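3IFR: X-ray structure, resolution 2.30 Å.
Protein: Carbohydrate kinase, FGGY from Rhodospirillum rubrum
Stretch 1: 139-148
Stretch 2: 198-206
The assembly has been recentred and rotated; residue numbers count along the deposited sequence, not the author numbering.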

# COMPACT_ATOMS: atom_id res chain seq x y z
N VAL A 139 -9.32 -12.44 -0.50
CA VAL A 139 -10.43 -12.74 0.40
C VAL A 139 -10.92 -14.19 0.21
O VAL A 139 -11.16 -14.92 1.17
CB VAL A 139 -11.55 -11.76 0.14
CG1 VAL A 139 -12.83 -12.17 0.94
CG2 VAL A 139 -11.06 -10.36 0.52
N THR A 140 -11.00 -14.61 -1.06
CA THR A 140 -11.35 -15.98 -1.45
C THR A 140 -10.48 -17.07 -0.79
O THR A 140 -11.00 -18.09 -0.32
CB THR A 140 -11.26 -16.12 -2.96
OG1 THR A 140 -12.28 -15.31 -3.57
CG2 THR A 140 -11.39 -17.57 -3.40
N ALA A 141 -9.17 -16.88 -0.76
CA ALA A 141 -8.30 -17.85 -0.08
C ALA A 141 -8.62 -17.92 1.42
O ALA A 141 -8.87 -19.00 1.96
CB ALA A 141 -6.84 -17.52 -0.28
N LYS A 142 -8.62 -16.77 2.10
CA LYS A 142 -9.04 -16.75 3.49
C LYS A 142 -10.42 -17.35 3.72
O LYS A 142 -10.60 -18.08 4.69
CB LYS A 142 -8.91 -15.36 4.10
CG LYS A 142 -7.46 -14.96 4.31
CD LYS A 142 -7.34 -13.48 4.43
CE LYS A 142 -5.91 -12.99 4.81
NZ LYS A 142 -5.06 -12.63 3.65
N LEU A 143 -11.39 -17.08 2.84
CA LEU A 143 -12.72 -17.72 2.94
C LEU A 143 -12.66 -19.26 2.87
O LEU A 143 -13.23 -19.94 3.73
CB LEU A 143 -13.67 -17.18 1.88
CG LEU A 143 -14.79 -16.24 2.31
CD1 LEU A 143 -14.61 -15.73 3.72
CD2 LEU A 143 -15.00 -15.09 1.27
N ARG A 144 -11.96 -19.83 1.88
CA ARG A 144 -11.81 -21.29 1.78
C ARG A 144 -11.21 -21.86 3.07
O ARG A 144 -11.61 -22.93 3.50
CB ARG A 144 -10.88 -21.68 0.62
CG ARG A 144 -11.41 -21.48 -0.75
CD ARG A 144 -12.54 -22.42 -1.09
NE ARG A 144 -12.86 -22.33 -2.51
CZ ARG A 144 -12.33 -23.08 -3.49
NH1 ARG A 144 -11.44 -24.02 -3.21
NH2 ARG A 144 -12.69 -22.87 -4.75
N TRP A 145 -10.23 -21.17 3.66
CA TRP A 145 -9.61 -21.65 4.90
C TRP A 145 -10.65 -21.72 6.03
O TRP A 145 -10.80 -22.73 6.71
CB TRP A 145 -8.46 -20.74 5.32
CG TRP A 145 -7.77 -21.19 6.55
CD1 TRP A 145 -6.61 -21.92 6.63
CD2 TRP A 145 -8.17 -20.93 7.91
NE1 TRP A 145 -6.30 -22.15 7.95
CE2 TRP A 145 -7.23 -21.54 8.75
CE3 TRP A 145 -9.23 -20.22 8.49
CZ2 TRP A 145 -7.32 -21.48 10.15
CZ3 TRP A 145 -9.33 -20.16 9.87
CH2 TRP A 145 -8.39 -20.80 10.69
N ILE A 146 -11.36 -20.63 6.23
CA ILE A 146 -12.42 -20.58 7.19
C ILE A 146 -13.46 -21.71 7.02
O ILE A 146 -13.88 -22.34 8.00
CB ILE A 146 -13.11 -19.21 7.11
CG1 ILE A 146 -12.30 -18.17 7.87
CG2 ILE A 146 -14.50 -19.26 7.70
CD1 ILE A 146 -12.80 -16.80 7.57
N GLU A 147 -13.92 -21.93 5.79
CA GLU A 147 -14.89 -23.00 5.53
C GLU A 147 -14.36 -24.33 6.01
O GLU A 147 -15.11 -25.16 6.52
CB GLU A 147 -15.12 -23.14 4.04
CG GLU A 147 -15.71 -24.47 3.64
CD GLU A 147 -16.14 -24.46 2.19
OE1 GLU A 147 -17.35 -24.44 1.97
OE2 GLU A 147 -15.30 -24.41 1.27
N ARG A 148 -13.07 -24.57 5.82
CA ARG A 148 -12.55 -25.86 6.20
C ARG A 148 -12.15 -25.93 7.67
O ARG A 148 -12.22 -26.99 8.27
CB ARG A 148 -11.42 -26.34 5.26
CG ARG A 148 -10.04 -26.29 5.84
CD ARG A 148 -9.15 -27.48 5.46
NE ARG A 148 -9.44 -28.07 4.16
CZ ARG A 148 -9.07 -27.58 2.97
NH1 ARG A 148 -8.36 -26.45 2.89
NH2 ARG A 148 -9.41 -28.22 1.86
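Stretch 2 198-206: DLVALAHIP

Stretch 2 reaches the helix of stretch 1 as the finish of a helix of its own, with most of the contact made by Leu 202 to Ile 205. A type I turn runs from Ala 201 to His 204, closed by His 204 N to Ala 201 O at 2.8 Å; His 204 then takes positive phi (63°), and Ile 205 and Pro 206 continue extended. The CA atoms of Thr 140 and Ala 203, the closest pair, lie 4.7 Å apart. Stretch 2 runs obliquely, broadly the same way as the stretch 1 helix: Ala 203 lies by Thr 140, His 204 by Arg 144 and Glu 147, and Ile 205 comes back to Leu 143.

Leu 202 O, a carbonyl of the turn, accepts from both Arg 144 NE, at a very short 2.5 Å, and Arg 144 NH2, at 2.7 Å, so one guanidinium edge grips a single backbone oxygen. His 204 CE1 lies over a face of the same group, 3.1 Å from Arg 144 NE, while the edge of the imidazole is used separately: His 204 ND1 donates to Glu 147 OE2 at 2.7 Å and a nearly straight 170°. Arginine and glutamate, three residues apart on the helix, thus address face and edge of one ring.

Leu 143 CD2 meets Ala 203 CB and Ile 205 CD1, each at 3.7 Å. Ile 205 points its CA-to-CB bond sideways, but its side chain end comes nearer.

Thr 140 OG1 and Leu 199 O are 4.4 Å apart; water 1 accepts from Thr 140 OG1 at 2.7 Å and donates to Leu 199 O at 2.8 Å. The rule is economical: helix side chains bind one turn carbonyl directly, one helix carbonyl through water, and the histidine by its ND1.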

# COMPACT_ATOMS: atom_id res chain seq x y z
N ASP A 198 -19.97 -15.97 -10.47
CA ASP A 198 -18.75 -16.58 -10.85
C ASP A 198 -17.63 -16.48 -9.80
O ASP A 198 -17.17 -17.48 -9.27
CB ASP A 198 -18.34 -15.82 -12.13
CG ASP A 198 -17.35 -16.54 -12.93
OD1 ASP A 198 -17.20 -17.76 -12.76
OD2 ASP A 198 -16.68 -15.89 -13.72
N LEU A 199 -17.16 -15.27 -9.51
CA LEU A 199 -15.97 -15.07 -8.69
C LEU A 199 -16.26 -15.30 -7.22
O LEU A 199 -15.44 -15.89 -6.52
CB LEU A 199 -15.38 -13.68 -8.91
CG LEU A 199 -14.64 -13.64 -10.25
CD1 LEU A 199 -14.44 -12.23 -10.76
CD2 LEU A 199 -13.31 -14.44 -10.19
N VAL A 200 -17.40 -14.83 -6.75
CA VAL A 200 -17.81 -15.11 -5.39
C VAL A 200 -18.00 -16.62 -5.17
O VAL A 200 -17.53 -17.18 -4.18
CB VAL A 200 -19.08 -14.32 -5.02
CG1 VAL A 200 -19.43 -14.55 -3.59
CG2 VAL A 200 -18.85 -12.84 -5.26
N ALA A 201 -18.64 -17.30 -6.11
CA ALA A 201 -18.79 -18.76 -6.01
C ALA A 201 -17.49 -19.48 -5.68
O ALA A 201 -17.51 -20.43 -4.95
CB ALA A 201 -19.42 -19.35 -7.30
N LEU A 202 -16.36 -19.05 -6.23
CA LEU A 202 -15.08 -19.67 -5.89
C LEU A 202 -14.80 -19.77 -4.37
O LEU A 202 -14.04 -20.64 -3.92
CB LEU A 202 -13.92 -18.89 -6.53
CG LEU A 202 -13.22 -19.18 -7.86
CD1 LEU A 202 -11.80 -18.75 -7.70
CD2 LEU A 202 -13.28 -20.65 -8.31
N ALA A 203 -15.33 -18.83 -3.61
CA ALA A 203 -15.07 -18.76 -2.18
C ALA A 203 -16.17 -19.54 -1.45
O ALA A 203 -16.19 -19.62 -0.21
CB ALA A 203 -15.04 -17.27 -1.71
N HIS A 204 -17.11 -20.09 -2.22
CA HIS A 204 -18.15 -20.97 -1.68
C HIS A 204 -19.06 -20.25 -0.67
O HIS A 204 -19.61 -20.88 0.24
CB HIS A 204 -17.54 -22.20 -0.97
CG HIS A 204 -16.64 -23.03 -1.84
ND1 HIS A 204 -15.66 -23.86 -1.33
CD2 HIS A 204 -16.58 -23.18 -3.19
CE1 HIS A 204 -15.04 -24.48 -2.31
NE2 HIS A 204 -15.57 -24.08 -3.45
N ILE A 205 -19.17 -18.93 -0.79
CA ILE A 205 -20.17 -18.20 -0.02
C ILE A 205 -21.27 -17.82 -0.98
O ILE A 205 -21.06 -17.77 -2.19
CB ILE A 205 -19.62 -16.92 0.64
CG1 ILE A 205 -19.04 -15.99 -0.43
CG2 ILE A 205 -18.53 -17.25 1.61
CD1 ILE A 205 -18.44 -14.67 0.07
N PRO A 206 -22.45 -17.55 -0.45
CA PRO A 206 -23.55 -17.04 -1.28
C PRO A 206 -23.21 -15.63 -1.73
O PRO A 206 -22.58 -14.90 -0.97
CB PRO A 206 -24.73 -17.00 -0.31
CG PRO A 206 -24.08 -16.90 1.06
CD PRO A 206 -22.85 -17.77 0.95
O HOH W 1 -12.73 -15.19 -6.23